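Side-chain contacts in T cell receptor mu chain (Monodelphis domestica, PDB 7L15), which probably takes part in antigen recognition as the mu chain of a marsupial gamma-mu T cell receptor, paired with a gamma chain: residues L32-Q37 against L48-W53; W61-N66 against T70-G75. All coordinates share one frame; numbering follows the deposited sequence.

Contact 1. Residues L32-Q37 against L48-W53; sequences LSLKCQ and LDWYLW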
ATOM      1  N   LEU A  32       1.981  -4.323 -20.394  1.00 36.82           N
ATOM      2  CA  LEU A  32       1.063  -5.213 -19.706  1.00 43.41           C
ATOM      3  C   LEU A  32      -0.126  -5.502 -20.618  1.00 43.59           C
ATOM      4  O   LEU A  32      -0.719  -4.577 -21.170  1.00 43.68           O
ATOM      5  CB  LEU A  32       0.601  -4.572 -18.400  1.00 47.41           C
ATOM      6  CG  LEU A  32      -0.345  -5.408 -17.540  1.00 48.70           C
ATOM      7  CD1 LEU A  32       0.371  -6.675 -17.096  1.00 45.42           C
ATOM      8  CD2 LEU A  32      -0.817  -4.598 -16.353  1.00 38.12           C
ATOM      9  N   SER A  33      -0.473  -6.781 -20.776  1.00 40.68           N
ATOM     10  CA  SER A  33      -1.674  -7.184 -21.506  1.00 42.44           C
ATOM     11  C   SER A  33      -2.491  -8.134 -20.643  1.00 43.46           C
ATOM     12  O   SER A  33      -2.070  -9.265 -20.406  1.00 43.91           O
ATOM     13  CB  SER A  33      -1.317  -7.862 -22.829  1.00 51.55           C
ATOM     14  OG  SER A  33      -0.265  -7.180 -23.478  1.00 60.22           O
ATOM     15  N   LEU A  34      -3.671  -7.702 -20.199  1.00 38.18           N
ATOM     16  CA  LEU A  34      -4.528  -8.554 -19.391  1.00 42.89           C
ATOM     17  C   LEU A  34      -5.803  -8.882 -20.152  1.00 51.86           C
ATOM     18  O   LEU A  34      -6.256  -8.115 -21.007  1.00 52.69           O
ATOM     19  CB  LEU A  34      -4.883  -7.898 -18.051  1.00 41.14           C
ATOM     20  CG  LEU A  34      -3.689  -7.497 -17.172  1.00 38.44           C
ATOM     21  CD1 LEU A  34      -4.118  -7.028 -15.786  1.00 30.60           C
ATOM     22  CD2 LEU A  34      -2.711  -8.647 -17.044  1.00 40.75           C
ATOM     23  N   LYS A  35      -6.383 -10.027 -19.824  1.00 45.54           N
ATOM     24  CA  LYS A  35      -7.653 -10.443 -20.394  1.00 46.95           C
ATOM     25  C   LYS A  35      -8.648 -10.652 -19.261  1.00 41.45           C
ATOM     26  O   LYS A  35      -8.285 -11.134 -18.186  1.00 47.97           O
ATOM     27  CB  LYS A  35      -7.499 -11.730 -21.232  1.00 42.13           C
ATOM     28  CG  LYS A  35      -8.829 -12.306 -21.693  1.00 58.07           C
ATOM     29  CD  LYS A  35      -8.667 -13.363 -22.780  1.00 61.74           C
ATOM     30  CE  LYS A  35      -7.852 -14.539 -22.294  1.00 67.43           C
ATOM     31  NZ  LYS A  35      -8.210 -15.774 -23.032  1.00 72.26           N
ATOM     32  N   CYS A  36      -9.897 -10.270 -19.490  1.00 49.82           N
ATOM     33  CA  CYS A  36     -10.989 -10.570 -18.574  1.00 44.07           C
ATOM     34  C   CYS A  36     -12.064 -11.323 -19.351  1.00 46.50           C
ATOM     35  O   CYS A  36     -12.737 -10.743 -20.202  1.00 43.02           O
ATOM     36  CB  CYS A  36     -11.550  -9.302 -17.951  1.00 48.96           C
ATOM     37  SG  CYS A  36     -13.065  -9.568 -16.914  1.00 54.51           S
ATOM     38  N   GLN A  37     -12.218 -12.610 -19.048  1.00 50.09           N
ATOM     39  CA  GLN A  37     -13.259 -13.448 -19.629  1.00 55.02           C
ATOM     40  C   GLN A  37     -14.553 -13.263 -18.843  1.00 60.41           C
ATOM     41  O   GLN A  37     -14.575 -13.492 -17.627  1.00 52.45           O
ATOM     42  CB  GLN A  37     -12.819 -14.909 -19.593  1.00 54.90           C
ATOM     43  CG  GLN A  37     -13.866 -15.863 -20.125  1.00 57.17           C
ATOM     44  CD  GLN A  37     -13.990 -15.777 -21.619  1.00 61.30           C
ATOM     45  OE1 GLN A  37     -13.100 -16.219 -22.343  1.00 72.25           O
ATOM     46  NE2 GLN A  37     -15.081 -15.182 -22.097  1.00 56.47           N
ATOM     47  N   LEU A  48     -17.965  -2.148 -18.599  1.00 54.25           N
ATOM     48  CA  LEU A  48     -16.867  -2.894 -18.001  1.00 50.83           C
ATOM     49  C   LEU A  48     -15.661  -1.979 -17.811  1.00 44.65           C
ATOM     50  O   LEU A  48     -15.363  -1.159 -18.681  1.00 49.86           O
ATOM     51  CB  LEU A  48     -16.484  -4.094 -18.904  1.00 53.25           C
ATOM     52  CG  LEU A  48     -17.617  -5.098 -19.127  1.00 51.74           C
ATOM     53  CD1 LEU A  48     -17.206  -6.295 -19.951  1.00 51.66           C
ATOM     54  CD2 LEU A  48     -18.058  -5.557 -17.782  1.00 48.60           C
ATOM     55  N   ASP A  49     -14.933  -2.160 -16.701  1.00 45.25           N
ATOM     56  CA  ASP A  49     -13.803  -1.304 -16.335  1.00 42.91           C
ATOM     57  C   ASP A  49     -12.668  -2.144 -15.755  1.00 48.86           C
ATOM     58  O   ASP A  49     -12.846  -3.301 -15.362  1.00 50.36           O
ATOM     59  CB  ASP A  49     -14.183  -0.246 -15.284  1.00 42.04           C
ATOM     60  CG  ASP A  49     -15.349   0.631 -15.702  1.00 61.52           C
ATOM     61  OD1 ASP A  49     -15.500   0.887 -16.906  1.00 70.56           O
ATOM     62  OD2 ASP A  49     -16.113   1.074 -14.811  1.00 68.51           O
ATOM     63  N   TRP A  50     -11.499  -1.526 -15.653  1.00 47.29           N
ATOM     64  CA  TRP A  50     -10.350  -2.105 -14.963  1.00 44.19           C
ATOM     65  C   TRP A  50      -9.973  -1.204 -13.799  1.00 44.50           C
ATOM     66  O   TRP A  50      -9.842   0.014 -13.975  1.00 45.38           O
ATOM     67  CB  TRP A  50      -9.156  -2.245 -15.907  1.00 37.73           C
ATOM     68  CG  TRP A  50      -9.292  -3.331 -16.931  1.00 47.17           C
ATOM     69  CD1 TRP A  50      -9.721  -3.203 -18.225  1.00 46.50           C
ATOM     70  CD2 TRP A  50      -8.963  -4.715 -16.755  1.00 43.37           C
ATOM     71  NE1 TRP A  50      -9.670  -4.420 -18.861  1.00 43.40           N
ATOM     72  CE2 TRP A  50      -9.215  -5.363 -17.977  1.00 40.39           C
ATOM     73  CE3 TRP A  50      -8.479  -5.465 -15.684  1.00 45.25           C
ATOM     74  CZ2 TRP A  50      -8.993  -6.718 -18.154  1.00 40.97           C
ATOM     75  CZ3 TRP A  50      -8.263  -6.826 -15.863  1.00 37.91           C
ATOM     76  CH2 TRP A  50      -8.521  -7.432 -17.089  1.00 32.14           C
ATOM     77  N   TYR A  51      -9.811  -1.797 -12.613  1.00 43.75           N
ATOM     78  CA  TYR A  51      -9.379  -1.093 -11.411  1.00 37.39           C
ATOM     79  C   TYR A  51      -8.108  -1.735 -10.879  1.00 43.37           C
ATOM     80  O   TYR A  51      -7.969  -2.963 -10.918  1.00 41.45           O
ATOM     81  CB  TYR A  51     -10.454  -1.125 -10.316  1.00 38.40           C
ATOM     82  CG  TYR A  51     -11.517  -0.086 -10.495  1.00 44.90           C
ATOM     83  CD1 TYR A  51     -12.490  -0.227 -11.461  1.00 39.67           C
ATOM     84  CD2 TYR A  51     -11.542   1.051  -9.694  1.00 47.80           C
ATOM     85  CE1 TYR A  51     -13.461   0.745 -11.641  1.00 45.38           C
ATOM     86  CE2 TYR A  51     -12.495   2.016  -9.862  1.00 47.94           C
ATOM     87  CZ  TYR A  51     -13.455   1.861 -10.836  1.00 46.11           C
ATOM     88  OH  TYR A  51     -14.411   2.826 -11.002  1.00 58.12           O
ATOM     89  N   LEU A  52      -7.205  -0.893 -10.358  1.00 40.54           N
ATOM     90  CA  LEU A  52      -5.954  -1.305  -9.730  1.00 34.58           C
ATOM     91  C   LEU A  52      -6.076  -1.234  -8.207  1.00 42.38           C
ATOM     92  O   LEU A  52      -6.246  -0.147  -7.643  1.00 48.82           O
ATOM     93  CB  LEU A  52      -4.794  -0.420 -10.198  1.00 37.45           C
ATOM     94  CG  LEU A  52      -3.452  -0.775  -9.536  1.00 46.66           C
ATOM     95  CD1 LEU A  52      -3.106  -2.270  -9.736  1.00 33.37           C
ATOM     96  CD2 LEU A  52      -2.312   0.123 -10.029  1.00 42.08           C
ATOM     97  N   TRP A  53      -5.969  -2.382  -7.545  1.00 35.35           N
ATOM     98  CA  TRP A  53      -6.004  -2.483  -6.085  1.00 36.06           C
ATOM     99  C   TRP A  53      -4.586  -2.778  -5.614  1.00 41.66           C
ATOM    100  O   TRP A  53      -4.163  -3.932  -5.580  1.00 47.47           O
ATOM    101  CB  TRP A  53      -6.973  -3.581  -5.606  1.00 35.63           C
ATOM    102  CG  TRP A  53      -8.408  -3.253  -5.826  1.00 40.95           C
ATOM    103  CD1 TRP A  53      -9.030  -3.045  -7.021  1.00 40.96           C
ATOM    104  CD2 TRP A  53      -9.414  -3.118  -4.822  1.00 35.47           C
ATOM    105  NE1 TRP A  53     -10.369  -2.780  -6.823  1.00 37.55           N
ATOM    106  CE2 TRP A  53     -10.627  -2.823  -5.479  1.00 41.30           C
ATOM    107  CE3 TRP A  53      -9.406  -3.221  -3.433  1.00 38.86           C
ATOM    108  CZ2 TRP A  53     -11.804  -2.619  -4.796  1.00 35.51           C
ATOM    109  CZ3 TRP A  53     -10.570  -3.025  -2.755  1.00 44.59           C
ATOM    110  CH2 TRP A  53     -11.762  -2.722  -3.435  1.00 46.05           C
TER
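The indole of W50 reaches across from strand 48-53 to L34 and C36 on strand 32-37. W50 CB points toward strand 32-37. With CG anti to the carbonyl carbon (chi1 -72°), the indole lies toward L34 and C36, and the far edge of its benzo ring makes the contact. W50 CZ2 meets C36 CB at 3.6 Å. W50 CH2 sits between the two side chains, 3.7 Å from C36 CB and 3.8 Å from L34 CB. W50 CZ3 lies 4.2 Å from L34 CD1. Both CB atoms approach the ring obliquely. The carbonyl of K35 comes at the ring edge, with K35 O 3.9 Å from W50 CH2. The two backbones stay well apart, with axes 10.0 Å distant and crossing at 128°. The indole of W50 bridges this gap, against the CB atoms of L34 and C36. C36 SG is bonded to C105 SG, and I88 and L90 of strand 87-92 also pack on the indole. This is the centre of an immunoglobulin V domain: the core tryptophan packed beside the intersheet disulfide. L34, C36 and W50 are all buried. Their packing is apolar, while the C36-C105 disulfide beside it ties the sheets covalently.

Contact 2. Residues W61-N66 against T70-G75; sequences WLTGLN and TDATEG. With NAG (2-acetamido-2-deoxy-beta-D-glucopyranose), chain D.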
ATOM      1  N   TRP A  61      -9.386   3.639 -10.441  1.00 43.73           N
ATOM      2  CA  TRP A  61      -9.881   3.412 -11.787  1.00 45.82           C
ATOM      3  C   TRP A  61      -8.769   3.649 -12.809  1.00 51.23           C
ATOM      4  O   TRP A  61      -8.027   4.626 -12.723  1.00 50.51           O
ATOM      5  CB  TRP A  61     -11.063   4.334 -12.057  1.00 46.52           C
ATOM      6  CG  TRP A  61     -11.609   4.239 -13.438  1.00 45.28           C
ATOM      7  CD1 TRP A  61     -12.486   3.316 -13.907  1.00 45.89           C
ATOM      8  CD2 TRP A  61     -11.320   5.118 -14.531  1.00 47.53           C
ATOM      9  NE1 TRP A  61     -12.772   3.564 -15.233  1.00 52.22           N
ATOM     10  CE2 TRP A  61     -12.065   4.664 -15.640  1.00 51.45           C
ATOM     11  CE3 TRP A  61     -10.503   6.242 -14.680  1.00 47.10           C
ATOM     12  CZ2 TRP A  61     -12.018   5.296 -16.887  1.00 52.74           C
ATOM     13  CZ3 TRP A  61     -10.453   6.876 -15.927  1.00 53.59           C
ATOM     14  CH2 TRP A  61     -11.210   6.397 -17.012  1.00 53.21           C
ATOM     15  N   LEU A  62      -8.659   2.747 -13.785  1.00 46.69           N
ATOM     16  CA  LEU A  62      -7.661   2.852 -14.842  1.00 48.00           C
ATOM     17  C   LEU A  62      -8.256   3.176 -16.199  1.00 45.16           C
ATOM     18  O   LEU A  62      -7.725   4.033 -16.910  1.00 42.10           O
ATOM     19  CB  LEU A  62      -6.869   1.548 -14.966  1.00 46.84           C
ATOM     20  CG  LEU A  62      -6.090   1.068 -13.755  1.00 46.21           C
ATOM     21  CD1 LEU A  62      -5.377  -0.192 -14.147  1.00 49.95           C
ATOM     22  CD2 LEU A  62      -5.130   2.133 -13.303  1.00 39.54           C
ATOM     23  N   THR A  63      -9.320   2.471 -16.590  1.00 44.07           N
ATOM     24  CA  THR A  63      -9.912   2.575 -17.918  1.00 47.91           C
ATOM     25  C   THR A  63     -11.209   1.778 -17.917  1.00 44.49           C
ATOM     26  O   THR A  63     -11.431   0.937 -17.047  1.00 47.90           O
ATOM     27  CB  THR A  63      -8.960   2.054 -19.007  1.00 47.38           C
ATOM     28  OG1 THR A  63      -9.624   2.041 -20.278  1.00 46.56           O
ATOM     29  CG2 THR A  63      -8.486   0.664 -18.678  1.00 44.24           C
ATOM     30  N   GLY A  64     -12.077   2.070 -18.890  1.00 53.10           N
ATOM     31  CA  GLY A  64     -13.323   1.334 -19.009  1.00 52.45           C
ATOM     32  C   GLY A  64     -13.907   1.516 -20.387  1.00 57.61           C
ATOM     33  O   GLY A  64     -13.425   2.330 -21.177  1.00 62.15           O
ATOM     34  N   LEU A  65     -14.956   0.747 -20.679  1.00 48.57           N
ATOM     35  CA  LEU A  65     -15.531   0.832 -22.015  1.00 52.18           C
ATOM     36  C   LEU A  65     -16.914   0.207 -22.045  1.00 48.28           C
ATOM     37  O   LEU A  65     -17.268  -0.624 -21.200  1.00 48.88           O
ATOM     38  CB  LEU A  65     -14.637   0.158 -23.066  1.00 62.48           C
ATOM     39  CG  LEU A  65     -14.590  -1.369 -23.164  1.00 68.55           C
ATOM     40  CD1 LEU A  65     -13.907  -1.814 -24.450  1.00 64.17           C
ATOM     41  CD2 LEU A  65     -13.893  -1.987 -21.971  1.00 76.53           C
ATOM     42  N   ASN A  66     -17.697   0.662 -23.018  1.00 57.94           N
ATOM     43  CA  ASN A  66     -18.916  -0.008 -23.449  1.00 54.88           C
ATOM     44  C   ASN A  66     -18.860  -0.060 -24.975  1.00 64.67           C
ATOM     45  O   ASN A  66     -17.810   0.142 -25.598  1.00 64.26           O
ATOM     46  CB  ASN A  66     -20.174   0.681 -22.901  1.00 58.82           C
ATOM     47  CG  ASN A  66     -20.273   2.150 -23.290  1.00 68.91           C
ATOM     48  OD1 ASN A  66     -19.984   2.538 -24.423  1.00 63.84           O
ATOM     49  ND2 ASN A  66     -20.690   2.976 -22.330  1.00 86.04           N
ATOM     50  N   THR A  70     -14.994   4.689 -24.833  1.00 61.93           N
ATOM     51  CA  THR A  70     -13.962   4.236 -23.907  1.00 59.59           C
ATOM     52  C   THR A  70     -13.183   5.442 -23.410  1.00 54.34           C
ATOM     53  O   THR A  70     -13.131   6.484 -24.066  1.00 60.20           O
ATOM     54  CB  THR A  70     -12.997   3.232 -24.550  1.00 62.53           C
ATOM     55  OG1 THR A  70     -12.097   2.734 -23.557  1.00 62.60           O
ATOM     56  CG2 THR A  70     -12.182   3.892 -25.669  1.00 60.87           C
ATOM     57  N   ASP A  71     -12.596   5.299 -22.230  1.00 45.94           N
ATOM     58  CA  ASP A  71     -11.790   6.364 -21.653  1.00 54.48           C
ATOM     59  C   ASP A  71     -10.679   5.727 -20.824  1.00 44.71           C
ATOM     60  O   ASP A  71     -10.701   4.531 -20.528  1.00 48.67           O
ATOM     61  CB  ASP A  71     -12.653   7.321 -20.811  1.00 66.20           C
ATOM     62  CG  ASP A  71     -12.045   8.713 -20.698  1.00 80.31           C
ATOM     63  OD1 ASP A  71     -10.999   8.964 -21.338  1.00 84.11           O
ATOM     64  OD2 ASP A  71     -12.613   9.554 -19.968  1.00 83.88           O
ATOM     65  N   ALA A  72      -9.682   6.524 -20.473  1.00 56.10           N
ATOM     66  CA  ALA A  72      -8.626   5.995 -19.623  1.00 54.41           C
ATOM     67  C   ALA A  72      -8.000   7.135 -18.841  1.00 52.09           C
ATOM     68  O   ALA A  72      -8.189   8.316 -19.140  1.00 53.04           O
ATOM     69  CB  ALA A  72      -7.556   5.239 -20.424  1.00 52.80           C
ATOM     70  N   THR A  73      -7.247   6.744 -17.828  1.00 52.21           N
ATOM     71  CA  THR A  73      -6.627   7.681 -16.913  1.00 52.73           C
ATOM     72  C   THR A  73      -5.333   8.261 -17.491  1.00 51.80           C
ATOM     73  O   THR A  73      -4.968   9.387 -17.152  1.00 53.57           O
ATOM     74  CB  THR A  73      -6.418   6.942 -15.577  1.00 56.82           C
ATOM     75  OG1 THR A  73      -6.337   7.872 -14.491  1.00 68.22           O
ATOM     76  CG2 THR A  73      -5.184   6.089 -15.625  1.00 51.54           C
ATOM     77  N   GLU A  74      -4.652   7.533 -18.385  1.00 53.17           N
ATOM     78  CA  GLU A  74      -3.391   7.969 -18.981  1.00 53.43           C
ATOM     79  C   GLU A  74      -3.315   7.494 -20.428  1.00 45.13           C
ATOM     80  O   GLU A  74      -3.921   6.490 -20.800  1.00 50.01           O
ATOM     81  CB  GLU A  74      -2.166   7.404 -18.243  1.00 54.82           C
ATOM     82  CG  GLU A  74      -2.050   7.660 -16.756  1.00 60.87           C
ATOM     83  CD  GLU A  74      -0.808   6.972 -16.176  1.00 67.94           C
ATOM     84  OE1 GLU A  74       0.224   6.932 -16.877  1.00 69.67           O
ATOM     85  OE2 GLU A  74      -0.862   6.452 -15.041  1.00 69.62           O
ATOM     86  N   GLY A  75      -2.494   8.181 -21.227  1.00 46.66           N
ATOM     87  CA  GLY A  75      -2.323   7.782 -22.619  1.00 46.67           C
ATOM     88  C   GLY A  75      -1.803   6.364 -22.802  1.00 51.91           C
ATOM     89  O   GLY A  75      -2.213   5.657 -23.726  1.00 52.48           O
TER
HETATM   90  C1  NAG D 401     -20.873   4.399 -22.505  1.00 64.72           C
HETATM   91  C2  NAG D 401     -22.387   4.720 -22.537  1.00 80.73           C
HETATM   92  C3  NAG D 401     -22.620   6.229 -22.640  1.00 83.85           C
HETATM   93  C4  NAG D 401     -21.854   6.953 -21.543  1.00 86.49           C
HETATM   94  C5  NAG D 401     -20.378   6.596 -21.670  1.00 82.09           C
HETATM   95  C6  NAG D 401     -19.486   7.295 -20.668  1.00 82.41           C
HETATM   96  C7  NAG D 401     -23.788   2.930 -23.469  1.00 89.55           C
HETATM   97  C8  NAG D 401     -24.350   2.321 -24.718  1.00 87.39           C
HETATM   98  N2  NAG D 401     -23.033   4.021 -23.638  1.00 89.94           N
HETATM   99  O3  NAG D 401     -24.007   6.523 -22.530  1.00 88.70           O
HETATM  100  O4  NAG D 401     -22.050   8.360 -21.633  1.00 93.94           O
HETATM  101  O5  NAG D 401     -20.226   5.183 -21.473  1.00 71.91           O
HETATM  102  O6  NAG D 401     -19.811   6.949 -19.331  1.00 83.99           O
HETATM  103  O7  NAG D 401     -24.012   2.461 -22.358  1.00 90.92           O
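The indole of W61 folds back over its own strand and meets A72 and T73 with its benzo end. One face carries T63 N, 3.6 Å above the plane and over the ring centre. A72 CA and T73 N approach obliquely, A72 CA 3.7 Å from W61 CH2 and T73 N 3.7 Å from W61 CZ3. The ring edge-to-face partner Y51 belongs to strand 48-53, and V104 of the T cell receptor gamma chain also packs on W61. Along the strands, two carbonyls each accept two bonds. D71 O takes T63 OG1 at 2.7 Å and G64 N at 3.3 Å. G64 O takes T70 OG1 at 2.8 Å and D71 N at 3.3 Å, from opposite faces of its plane. Both threonine hydroxyls stand opposite their own backbone N (chi1 174° for T63, -174° for T70), which brings each to the neighbouring strand. T73 N closes the ladder on L62 O at 2.9 Å. Past the paired residues, N66 ND2 is covalently bound to C1 of an N-acetylglucosamine, and N66 OD1 accepts from S68 N and S69 N. The arrangement is an antiparallel beta hairpin, matching the C'-C'' hairpin of an immunoglobulin V domain.

How the contacts relate
Contacts 1 and 2 lie in the same V domain, with centres 10 Å apart, and follow one another along the chain. Strand 48-53 joins them. It sends W50 inward to contact 1 and pairs along its edge with strand 60-65 of contact 2. L48 O and L65 N are 2.8 Å apart, as are W50 N and T63 O; both are probable hydrogen bonds. Contact 1 thus crosses between sheets, while contact 2 extends one of them by a further strand. The side chain of W50 is about 14 Å from the sugar, which is attached to N66 in contact 2. The gamma chain packs near both contacts, through Y51 and W61.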